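Cellulose binding domain-containing protein (Clostridium clariflavum, PDB 4B96) probably binds cellulose through this calcium-bound family 3b carbohydrate-binding module, the C-terminal part of a longer membrane protein of a biomass-sensing system. Local coordinates at residues A[6-16]-A[122-133]; A[27-37]-A[90-98]. All coordinates share one frame; numbering follows the deposited sequence. Where two conformers were deposited one is given.

Contact 1. Residues A[6-16]-A[122-133]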
loop_
_atom_site.group_PDB
_atom_site.type_symbol
_atom_site.label_atom_id
_atom_site.label_comp_id
_atom_site.label_asym_id
_atom_site.label_seq_id
_atom_site.Cartn_x
_atom_site.Cartn_y
_atom_site.Cartn_z
ATOM N N LYS A 6 -1.695 -6.387 -8.535
ATOM C CA LYS A 6 -2.093 -4.966 -8.334
ATOM C C LYS A 6 -3.604 -4.936 -8.428
ATOM O O LYS A 6 -4.203 -5.843 -9.000
ATOM C CB LYS A 6 -1.512 -4.057 -9.421
ATOM C CG LYS A 6 0.036 -4.144 -9.496
ATOM C CD LYS A 6 0.551 -3.069 -10.468
ATOM C CE LYS A 6 2.079 -3.020 -10.487
ATOM N NZ LYS A 6 2.521 -2.120 -11.589
ATOM N N LEU A 7 -4.238 -3.910 -7.864
ATOM C CA LEU A 7 -5.692 -3.846 -7.910
ATOM C C LEU A 7 -6.134 -2.526 -8.579
ATOM O O LEU A 7 -5.585 -1.445 -8.273
ATOM C CB LEU A 7 -6.243 -3.885 -6.468
ATOM C CG LEU A 7 -7.768 -3.699 -6.387
ATOM C CD1 LEU A 7 -8.384 -4.473 -5.243
ATOM C CD2 LEU A 7 -8.153 -2.223 -6.185
ATOM N N LYS A 8 -7.164 -2.595 -9.423
ATOM C CA LYS A 8 -7.798 -1.382 -9.955
ATOM C C LYS A 8 -9.257 -1.398 -9.534
ATOM O O LYS A 8 -9.797 -2.454 -9.261
ATOM C CB LYS A 8 -7.764 -1.384 -11.498
ATOM C CG LYS A 8 -6.374 -1.352 -12.133
ATOM C CD LYS A 8 -6.521 -1.255 -13.692
ATOM C CE LYS A 8 -5.194 -1.049 -14.375
ATOM N NZ LYS A 8 -5.389 -0.901 -15.857
ATOM N N HIS A 9 -9.879 -0.222 -9.435
ATOM C CA HIS A 9 -11.246 -0.143 -8.950
ATOM C C HIS A 9 -11.947 0.886 -9.801
ATOM O O HIS A 9 -11.298 1.841 -10.299
ATOM C CB HIS A 9 -11.225 0.312 -7.490
ATOM C CG HIS A 9 -12.542 0.794 -6.957
ATOM N ND1 HIS A 9 -13.690 0.011 -6.960
ATOM C CD2 HIS A 9 -12.882 1.965 -6.336
ATOM C CE1 HIS A 9 -14.679 0.686 -6.380
ATOM N NE2 HIS A 9 -14.218 1.875 -6.001
ATOM N N TYR A 10 -13.253 0.714 -9.967
ATOM C CA TYR A 10 -14.044 1.751 -10.579
ATOM C C TYR A 10 -15.349 1.801 -9.866
ATOM O O TYR A 10 -15.975 0.789 -9.601
ATOM C CB TYR A 10 -14.297 1.491 -12.097
ATOM C CG TYR A 10 -15.184 2.589 -12.664
ATOM C CD1 TYR A 10 -14.837 3.941 -12.472
ATOM C CD2 TYR A 10 -16.382 2.303 -13.332
ATOM C CE1 TYR A 10 -15.621 4.967 -12.935
ATOM C CE2 TYR A 10 -17.184 3.339 -13.833
ATOM C CZ TYR A 10 -16.802 4.667 -13.614
ATOM O OH TYR A 10 -17.574 5.724 -14.071
ATOM N N ASN A 11 -15.809 2.982 -9.480
ATOM C CA ASN A 11 -17.117 3.095 -8.808
ATOM C C ASN A 11 -18.130 3.870 -9.663
ATOM O O ASN A 11 -18.051 5.107 -9.798
ATOM C CB ASN A 11 -16.970 3.798 -7.444
ATOM C CG ASN A 11 -18.127 3.488 -6.471
ATOM O OD1 ASN A 11 -19.291 3.318 -6.894
ATOM N ND2 ASN A 11 -17.805 3.418 -5.136
ATOM N N GLU A 12 -19.102 3.143 -10.211
ATOM C CA GLU A 12 -20.074 3.684 -11.132
ATOM C C GLU A 12 -20.998 4.685 -10.473
ATOM O O GLU A 12 -21.627 5.471 -11.158
ATOM C CB GLU A 12 -20.943 2.534 -11.711
ATOM C CG GLU A 12 -20.172 1.600 -12.635
ATOM C CD GLU A 12 -19.369 0.510 -11.902
ATOM O OE1 GLU A 12 -19.425 0.411 -10.668
ATOM O OE2 GLU A 12 -18.676 -0.277 -12.577
ATOM N N GLN A 13 -21.107 4.624 -9.142
ATOM C CA GLN A 13 -21.940 5.548 -8.373
ATOM C C GLN A 13 -21.089 6.605 -7.710
ATOM O O GLN A 13 -20.612 6.405 -6.566
ATOM C CB GLN A 13 -22.677 4.819 -7.228
ATOM C CG GLN A 13 -23.451 3.555 -7.617
ATOM C CD GLN A 13 -24.783 3.871 -8.240
ATOM O OE1 GLN A 13 -25.254 5.004 -8.157
ATOM N NE2 GLN A 13 -25.401 2.871 -8.869
ATOM N N GLN A 14 -20.921 7.746 -8.362
ATOM C CA GLN A 14 -20.035 8.752 -7.779
ATOM C C GLN A 14 -20.782 9.866 -7.038
ATOM O O GLN A 14 -20.168 10.791 -6.558
ATOM C CB GLN A 14 -19.065 9.297 -8.821
ATOM C CG GLN A 14 -17.945 8.270 -9.099
ATOM C CD GLN A 14 -16.885 8.814 -9.983
ATOM O OE1 GLN A 14 -16.743 10.036 -10.131
ATOM N NE2 GLN A 14 -16.102 7.910 -10.595
ATOM N N SER A 15 -22.108 9.781 -6.972
ATOM C CA SER A 15 -22.900 10.714 -6.122
ATOM C C SER A 15 -22.599 10.388 -4.655
ATOM O O SER A 15 -22.411 9.221 -4.309
ATOM C CB SER A 15 -24.382 10.488 -6.337
ATOM O OG SER A 15 -24.758 10.982 -7.605
ATOM N N LEU A 16 -22.560 11.410 -3.800
ATOM C CA LEU A 16 -22.275 11.187 -2.381
ATOM C C LEU A 16 -23.393 10.307 -1.767
ATOM O O LEU A 16 -23.129 9.420 -0.981
ATOM C CB LEU A 16 -22.197 12.539 -1.649
ATOM C CG LEU A 16 -21.010 13.430 -2.034
ATOM C CD1 LEU A 16 -20.844 14.493 -0.987
ATOM C CD2 LEU A 16 -19.728 12.529 -2.146
ATOM N N SER A 122 -12.837 3.733 1.146
ATOM C CA SER A 122 -12.528 3.205 -0.204
ATOM C C SER A 122 -13.172 3.986 -1.355
ATOM O O SER A 122 -12.979 3.623 -2.506
ATOM C CB SER A 122 -12.922 1.708 -0.300
ATOM O OG SER A 122 -12.056 0.943 0.532
ATOM N N PHE A 123 -13.973 5.011 -1.037
ATOM C CA PHE A 123 -14.774 5.725 -2.042
ATOM C C PHE A 123 -13.886 6.488 -3.042
ATOM O O PHE A 123 -13.028 7.283 -2.637
ATOM C CB PHE A 123 -15.706 6.690 -1.355
ATOM C CG PHE A 123 -16.584 7.507 -2.290
ATOM C CD1 PHE A 123 -17.370 6.892 -3.295
ATOM C CD2 PHE A 123 -16.661 8.860 -2.137
ATOM C CE1 PHE A 123 -18.196 7.684 -4.112
ATOM C CE2 PHE A 123 -17.493 9.632 -2.933
ATOM C CZ PHE A 123 -18.231 9.044 -3.924
ATOM N N LEU A 124 -14.107 6.253 -4.340
ATOM C CA LEU A 124 -13.227 6.848 -5.378
ATOM C C LEU A 124 -14.050 7.722 -6.312
ATOM O O LEU A 124 -14.970 7.248 -6.975
ATOM C CB LEU A 124 -12.453 5.741 -6.150
ATOM C CG LEU A 124 -11.563 6.107 -7.357
ATOM C CD1 LEU A 124 -10.644 7.247 -7.018
ATOM C CD2 LEU A 124 -10.703 4.868 -7.872
ATOM N N GLN A 125 -13.737 9.007 -6.354
ATOM C CA GLN A 125 -14.428 9.959 -7.233
ATOM C C GLN A 125 -13.479 10.566 -8.230
ATOM O O GLN A 125 -12.280 10.578 -8.002
ATOM C CB GLN A 125 -14.902 11.155 -6.424
ATOM C CG GLN A 125 -16.113 10.929 -5.707
ATOM C CD GLN A 125 -16.563 12.205 -5.066
ATOM O OE1 GLN A 125 -15.810 12.813 -4.290
ATOM N NE2 GLN A 125 -17.775 12.635 -5.391
ATOM N N GLY A 126 -14.028 11.110 -9.291
ATOM C CA GLY A 126 -13.265 11.911 -10.243
ATOM C C GLY A 126 -12.604 11.107 -11.341
ATOM O O GLY A 126 -11.871 11.666 -12.085
ATOM N N ASN A 127 -12.825 9.794 -11.428
ATOM C CA ASN A 127 -12.203 9.003 -12.514
ATOM C C ASN A 127 -13.295 8.430 -13.449
ATOM O O ASN A 127 -14.480 8.473 -13.131
ATOM C CB ASN A 127 -11.290 7.881 -11.980
ATOM C CG ASN A 127 -12.075 6.828 -11.217
ATOM O OD1 ASN A 127 -13.195 7.136 -10.718
ATOM N ND2 ASN A 127 -11.536 5.556 -11.143
ATOM N N SER A 128 -12.911 7.965 -14.628
ATOM C CA SER A 128 -13.950 7.562 -15.558
ATOM C C SER A 128 -13.823 6.101 -15.972
ATOM O O SER A 128 -14.640 5.622 -16.766
ATOM C CB SER A 128 -13.960 8.465 -16.779
ATOM O OG SER A 128 -12.749 8.284 -17.492
ATOM N N THR A 129 -12.807 5.417 -15.435
ATOM C CA THR A 129 -12.654 3.992 -15.664
ATOM C C THR A 129 -11.791 3.388 -14.577
ATOM O O THR A 129 -11.459 4.073 -13.609
ATOM C CB THR A 129 -12.018 3.694 -17.004
ATOM O OG1 THR A 129 -12.151 2.260 -17.288
ATOM C CG2 THR A 129 -10.526 4.230 -16.967
ATOM N N PHE A 130 -11.465 2.104 -14.718
ATOM C CA PHE A 130 -10.765 1.372 -13.638
ATOM C C PHE A 130 -9.358 1.976 -13.493
ATOM O O PHE A 130 -8.685 2.186 -14.508
ATOM C CB PHE A 130 -10.656 -0.119 -14.010
ATOM C CG PHE A 130 -11.914 -0.858 -13.781
ATOM C CD1 PHE A 130 -12.872 -0.904 -14.752
ATOM C CD2 PHE A 130 -12.161 -1.444 -12.543
ATOM C CE1 PHE A 130 -14.100 -1.567 -14.540
ATOM C CE2 PHE A 130 -13.386 -2.130 -12.307
ATOM C CZ PHE A 130 -14.351 -2.172 -13.314
ATOM N N SER A 131 -8.922 2.250 -12.257
ATOM C CA SER A 131 -7.642 2.904 -12.031
ATOM C C SER A 131 -7.014 2.187 -10.874
ATOM O O SER A 131 -7.746 1.721 -10.007
ATOM C CB SER A 131 -7.905 4.346 -11.545
ATOM O OG SER A 131 -8.613 5.036 -12.524
ATOM N N TYR A 132 -5.683 2.115 -10.814
ATOM C CA TYR A 132 -5.031 1.574 -9.578
ATOM C C TYR A 132 -5.538 2.327 -8.359
ATOM O O TYR A 132 -5.640 3.550 -8.384
ATOM C CB TYR A 132 -3.509 1.740 -9.659
ATOM C CG TYR A 132 -2.950 0.816 -10.746
ATOM C CD1 TYR A 132 -3.158 -0.582 -10.646
ATOM C CD2 TYR A 132 -2.299 1.326 -11.873
ATOM C CE1 TYR A 132 -2.680 -1.439 -11.640
ATOM C CE2 TYR A 132 -1.798 0.459 -12.888
ATOM C CZ TYR A 132 -2.005 -0.919 -12.744
ATOM O OH TYR A 132 -1.584 -1.797 -13.743
ATOM N N TRP A 133 -5.885 1.619 -7.310
ATOM C CA TRP A 133 -6.538 2.312 -6.234
ATOM C C TRP A 133 -5.981 1.727 -4.960
ATOM O O TRP A 133 -6.223 0.552 -4.654
ATOM C CB TRP A 133 -8.016 1.956 -6.299
ATOM C CG TRP A 133 -8.870 2.691 -5.259
ATOM C CD1 TRP A 133 -9.929 2.156 -4.586
ATOM C CD2 TRP A 133 -8.785 4.089 -4.849
ATOM N NE1 TRP A 133 -10.515 3.118 -3.777
ATOM C CE2 TRP A 133 -9.823 4.304 -3.912
ATOM C CE3 TRP A 133 -7.901 5.153 -5.143
ATOM C CZ2 TRP A 133 -10.027 5.553 -3.283
ATOM C CZ3 TRP A 133 -8.092 6.398 -4.526
ATOM C CH2 TRP A 133 -9.144 6.586 -3.588
HETATM O O HOH W 1 -14.200 5.262 -9.114
#

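Contact 2. Residues A[27-37]-A[90-98]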
loop_
_atom_site.group_PDB
_atom_site.type_symbol
_atom_site.label_atom_id
_atom_site.label_comp_id
_atom_site.label_asym_id
_atom_site.label_seq_id
_atom_site.Cartn_x
_atom_site.Cartn_y
_atom_site.Cartn_z
ATOM N N ILE A 27 -8.238 -7.545 -10.266
ATOM C CA ILE A 27 -6.942 -7.927 -9.722
ATOM C C ILE A 27 -6.131 -8.337 -10.904
ATOM O O ILE A 27 -6.537 -9.241 -11.639
ATOM C CB ILE A 27 -7.012 -9.160 -8.848
ATOM C CG1 ILE A 27 -7.919 -8.948 -7.644
ATOM C CG2 ILE A 27 -5.582 -9.606 -8.406
ATOM C CD1 ILE A 27 -8.096 -10.205 -6.883
ATOM N N GLU A 28 -4.987 -7.698 -11.073
ATOM C CA GLU A 28 -4.068 -8.011 -12.140
ATOM C C GLU A 28 -2.978 -8.943 -11.585
ATOM O O GLU A 28 -2.478 -8.743 -10.463
ATOM C CB GLU A 28 -3.440 -6.718 -12.682
ATOM C CG GLU A 28 -4.429 -5.713 -13.267
ATOM C CD GLU A 28 -3.743 -4.556 -14.027
ATOM O OE1 GLU A 28 -2.659 -4.127 -13.598
ATOM O OE2 GLU A 28 -4.275 -4.076 -15.055
ATOM N N ASN A 29 -2.615 -9.968 -12.366
ATOM C CA ASN A 29 -1.510 -10.867 -12.008
ATOM C C ASN A 29 -0.264 -10.397 -12.751
ATOM O O ASN A 29 -0.157 -10.596 -13.949
ATOM C CB ASN A 29 -1.847 -12.319 -12.378
ATOM C CG ASN A 29 -0.764 -13.302 -11.988
ATOM O OD1 ASN A 29 0.397 -12.927 -11.694
ATOM N ND2 ASN A 29 -1.127 -14.599 -12.005
ATOM N N THR A 30 0.674 -9.771 -12.039
ATOM C CA THR A 30 1.894 -9.251 -12.668
ATOM C C THR A 30 3.079 -10.177 -12.502
ATOM O O THR A 30 4.204 -9.821 -12.864
ATOM C CB THR A 30 2.299 -7.895 -12.061
ATOM O OG1 THR A 30 2.461 -8.045 -10.632
ATOM C CG2 THR A 30 1.224 -6.844 -12.326
ATOM N N GLY A 31 2.874 -11.387 -11.976
ATOM C CA GLY A 31 4.016 -12.318 -11.874
ATOM C C GLY A 31 3.998 -13.473 -12.888
ATOM O O GLY A 31 3.338 -13.382 -13.914
ATOM N N ASN A 32 4.757 -14.541 -12.630
ATOM C CA ASN A 32 4.895 -15.632 -13.588
ATOM C C ASN A 32 4.202 -16.927 -13.206
ATOM O O ASN A 32 4.382 -17.937 -13.892
ATOM C CB ASN A 32 6.354 -15.921 -13.866
ATOM C CG ASN A 32 7.104 -14.674 -14.255
ATOM O OD1 ASN A 32 6.639 -13.887 -15.101
ATOM N ND2 ASN A 32 8.232 -14.433 -13.594
ATOM N N SER A 33 3.403 -16.924 -12.138
ATOM C CA SER A 33 2.671 -18.168 -11.821
ATOM C C SER A 33 1.201 -17.851 -11.609
ATOM O O SER A 33 0.859 -16.685 -11.522
ATOM C CB SER A 33 3.245 -18.832 -10.589
ATOM O OG SER A 33 3.105 -17.939 -9.520
ATOM N N TYR A 34 0.346 -18.881 -11.585
ATOM C CA TYR A 34 -1.072 -18.662 -11.387
ATOM C C TYR A 34 -1.299 -18.163 -9.941
ATOM O O TYR A 34 -0.546 -18.493 -9.009
ATOM C CB TYR A 34 -1.885 -19.938 -11.748
ATOM C CG TYR A 34 -2.058 -20.218 -13.255
ATOM C CD1 TYR A 34 -1.002 -20.706 -14.032
ATOM C CD2 TYR A 34 -3.308 -20.010 -13.889
ATOM C CE1 TYR A 34 -1.164 -20.983 -15.411
ATOM C CE2 TYR A 34 -3.480 -20.286 -15.267
ATOM C CZ TYR A 34 -2.416 -20.735 -16.010
ATOM O OH TYR A 34 -2.625 -20.990 -17.357
ATOM N N ILE A 35 -2.290 -17.299 -9.774
ATOM C CA ILE A 35 -2.706 -16.883 -8.431
ATOM C C ILE A 35 -3.977 -17.615 -8.011
ATOM O O ILE A 35 -5.008 -17.525 -8.688
ATOM C CB ILE A 35 -2.953 -15.380 -8.369
ATOM C CG1 ILE A 35 -1.600 -14.672 -8.462
ATOM C CG2 ILE A 35 -3.651 -14.987 -7.009
ATOM C CD1 ILE A 35 -1.728 -13.161 -8.628
ATOM N N ASP A 36 -3.886 -18.347 -6.899
ATOM C CA ASP A 36 -5.042 -19.093 -6.400
ATOM C C ASP A 36 -5.974 -18.184 -5.596
ATOM O O ASP A 36 -5.653 -17.816 -4.454
ATOM C CB ASP A 36 -4.540 -20.223 -5.511
ATOM C CG ASP A 36 -5.655 -21.175 -5.091
ATOM O OD1 ASP A 36 -6.850 -20.899 -5.384
ATOM O OD2 ASP A 36 -5.319 -22.200 -4.454
ATOM N N LEU A 37 -7.117 -17.799 -6.178
ATOM C CA LEU A 37 -8.026 -16.877 -5.502
ATOM C C LEU A 37 -8.680 -17.482 -4.239
ATOM O O LEU A 37 -9.297 -16.773 -3.447
ATOM C CB LEU A 37 -9.111 -16.396 -6.476
ATOM C CG LEU A 37 -8.569 -15.433 -7.536
ATOM C CD1 LEU A 37 -9.700 -14.983 -8.409
ATOM C CD2 LEU A 37 -7.966 -14.234 -6.844
ATOM N N PHE A 90 -13.331 -15.895 -2.573
ATOM C CA PHE A 90 -13.602 -16.718 -3.759
ATOM C C PHE A 90 -13.565 -18.146 -3.386
ATOM O O PHE A 90 -12.597 -18.572 -2.755
ATOM C CB PHE A 90 -12.505 -16.471 -4.799
ATOM C CG PHE A 90 -12.431 -15.048 -5.183
ATOM C CD1 PHE A 90 -11.639 -14.147 -4.430
ATOM C CD2 PHE A 90 -13.207 -14.573 -6.232
ATOM C CE1 PHE A 90 -11.586 -12.770 -4.747
ATOM C CE2 PHE A 90 -13.172 -13.188 -6.563
ATOM C CZ PHE A 90 -12.326 -12.294 -5.830
ATOM N N GLU A 91 -14.552 -18.915 -3.842
ATOM C CA GLU A 91 -14.554 -20.357 -3.618
ATOM C C GLU A 91 -13.750 -21.039 -4.680
ATOM O O GLU A 91 -13.372 -22.190 -4.525
ATOM C CB GLU A 91 -15.983 -20.913 -3.700
ATOM C CG GLU A 91 -16.938 -20.302 -2.700
ATOM C CD GLU A 91 -16.890 -20.970 -1.342
ATOM O OE1 GLU A 91 -15.834 -21.568 -1.014
ATOM O OE2 GLU A 91 -17.913 -20.911 -0.604
ATOM N N LYS A 92 -13.541 -20.352 -5.795
ATOM C CA LYS A 92 -12.858 -20.941 -6.945
ATOM C C LYS A 92 -12.329 -19.830 -7.837
ATOM O O LYS A 92 -12.915 -18.736 -7.895
ATOM C CB LYS A 92 -13.839 -21.810 -7.769
ATOM C CG LYS A 92 -13.127 -22.646 -8.789
ATOM C CD LYS A 92 -13.912 -22.794 -10.109
ATOM C CE LYS A 92 -13.923 -21.466 -10.885
ATOM N NZ LYS A 92 -14.122 -21.701 -12.325
ATOM N N GLY A 93 -11.239 -20.090 -8.562
ATOM C CA GLY A 93 -10.695 -19.055 -9.439
ATOM C C GLY A 93 -9.188 -19.063 -9.422
ATOM O O GLY A 93 -8.562 -19.188 -8.356
ATOM N N SER A 94 -8.576 -18.962 -10.604
ATOM C CA SER A 94 -7.131 -19.008 -10.669
ATOM C C SER A 94 -6.705 -17.965 -11.705
ATOM O O SER A 94 -7.120 -18.050 -12.862
ATOM C CB SER A 94 -6.726 -20.424 -11.094
ATOM O OG SER A 94 -5.319 -20.541 -11.133
ATOM N N ILE A 95 -5.924 -16.945 -11.320
ATOM C CA ILE A 95 -5.587 -15.932 -12.315
ATOM C C ILE A 95 -4.322 -16.304 -13.053
ATOM O O ILE A 95 -3.289 -16.427 -12.437
ATOM C CB ILE A 95 -5.348 -14.531 -11.713
ATOM C CG1 ILE A 95 -6.420 -14.189 -10.669
ATOM C CG2 ILE A 95 -5.305 -13.462 -12.845
ATOM C CD1 ILE A 95 -6.253 -12.734 -10.066
ATOM N N PRO A 96 -4.404 -16.447 -14.392
ATOM C CA PRO A 96 -3.201 -16.746 -15.166
ATOM C C PRO A 96 -2.213 -15.568 -15.121
ATOM O O PRO A 96 -2.620 -14.408 -15.111
ATOM C CB PRO A 96 -3.731 -16.919 -16.597
ATOM C CG PRO A 96 -5.190 -17.323 -16.418
ATOM C CD PRO A 96 -5.633 -16.493 -15.203
ATOM N N PRO A 97 -0.923 -15.883 -15.113
ATOM C CA PRO A 97 0.115 -14.854 -15.248
ATOM C C PRO A 97 -0.147 -13.950 -16.472
ATOM O O PRO A 97 -0.385 -14.476 -17.578
ATOM C CB PRO A 97 1.400 -15.653 -15.473
ATOM C CG PRO A 97 1.083 -17.061 -15.344
ATOM C CD PRO A 97 -0.395 -17.256 -15.134
ATOM N N GLY A 98 -0.088 -12.631 -16.270
ATOM C CA GLY A 98 -0.293 -11.708 -17.365
ATOM C C GLY A 98 -1.795 -11.474 -17.570
ATOM O O GLY A 98 -2.204 -10.743 -18.454
HETATM O O HOH W 2 -10.831 -16.305 -1.120
#

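Contact 1. Residues A[6-16]-A[122-133]
Residues 6-9 of strand 5-9 and the short strand 131-132 pair antiparallel at the edge of a five-stranded sheet of the CBM3 beta-sandwich, with His9 and Ser131 joined as a hydrogen-bonded pair (His9 N to Ser131 O, 2.9 Å). Beyond the strands, residues 10-16 run past the loop 122-130. Tyr10 sets its CB over the centre of the Phe130 ring, 3.5 Å from the centroid, while an edge of its own ring is turned toward that same face, the planes 60° apart. With CG anti to the backbone N (chi1 178°), the Tyr10 ring reaches the loop, where Thr129 CA lies over one face, toward the rim. At the other end of the pairing, the extended Lys8 chain brings CE over the Tyr132 ring. His9 lies alongside Trp133, the imidazole and the five-membered ring of Trp133 tilted by only 23° but strongly offset, with little overlap; His9 ND1 is held by Asp24 O, and Trp133 NE1 bonds to Ser122 O. The Gln14 amide grips the loop twice: OE1 accepts from Gly126 N, which stands well above the carbonyl plane, and NE2 donates to Asn127 O, fixing the rotation of the amide. A water bridges the segments, taking the N-H of Asn11 and donating to Leu124 O at 3.0 Å and to Asn127 OD1 at 2.7 Å.

Contact 2. Residues A[27-37]-A[90-98]
Ile95 O is gripped by two donors that arrive from opposite faces of its carbonyl plane: the backbone N of Ile35 at 3.0 Å and the side-chain ND2 of Asn29 at 2.9 Å. The first belongs to the small antiparallel sheet of strands 35-36 and 94-95, which Ile95 N completes by donating to Ile35 O; Leu37 N continues the pairing to Gly93 O. The second comes from the end of strand 20-29. There CG of Asn29 stands anti to the backbone N (chi1 -178°), carrying the amide into the turn. ND2 also donates to Ser33 O in a nearly straight bond (174°), and OD1 accepts from Gly31 N at 2.9 Å, closing an Asx turn. Both ND2 bonds lie in the amide plane, so the group is held flat and its rotation fixed. Gly98 N reaches back to Asn29 O.

On the side of Ser94, Tyr34 lays a ring face over consecutive prolines: Pro97 CD sits above it, 3.8 Å from the centroid, and Pro96 CG touches CE2. Ile35 and Ile95 share the other, buried side, where CD1 of Ile95 meets Ile27 CG2 at 3.6 Å and Leu37 CD2. Leu37 also sends CD1 over the centre of the Phe90 ring, and Ala101 and Leu62 add to the apolar surroundings. One buried asparagine side chain, whose amide makes three hydrogen bonds, all to backbone atoms (Gly31 N, Ser33 O and Ile95 O), thus ties the turn 29-33 to the partner strand, while apolar contacts continue inward from it.

In the fold
Contacts 1 and 2 have centres about 22 Å apart and meet through the same five-stranded sheet, in which strands 5-9 and 20-29 are neighbours. Both segments of contact 2 fall between those of contact 1 in the sequence. They touch directly: Lys6 O lies 2.9 Å from Glu28 N and Tyr132 OH 2.6 Å from Glu28 OE1, both probable hydrogen bonds. The calcium ion, at the site of Lys47, Asn116, Asp119 and Asp120, belongs to the surroundings of contact 1: the Phe123 side chain is about 8 Å from the ion, and the side chains of Leu16 and Asn116 approach to about 4 Å. Contact 2 is remote from the calcium.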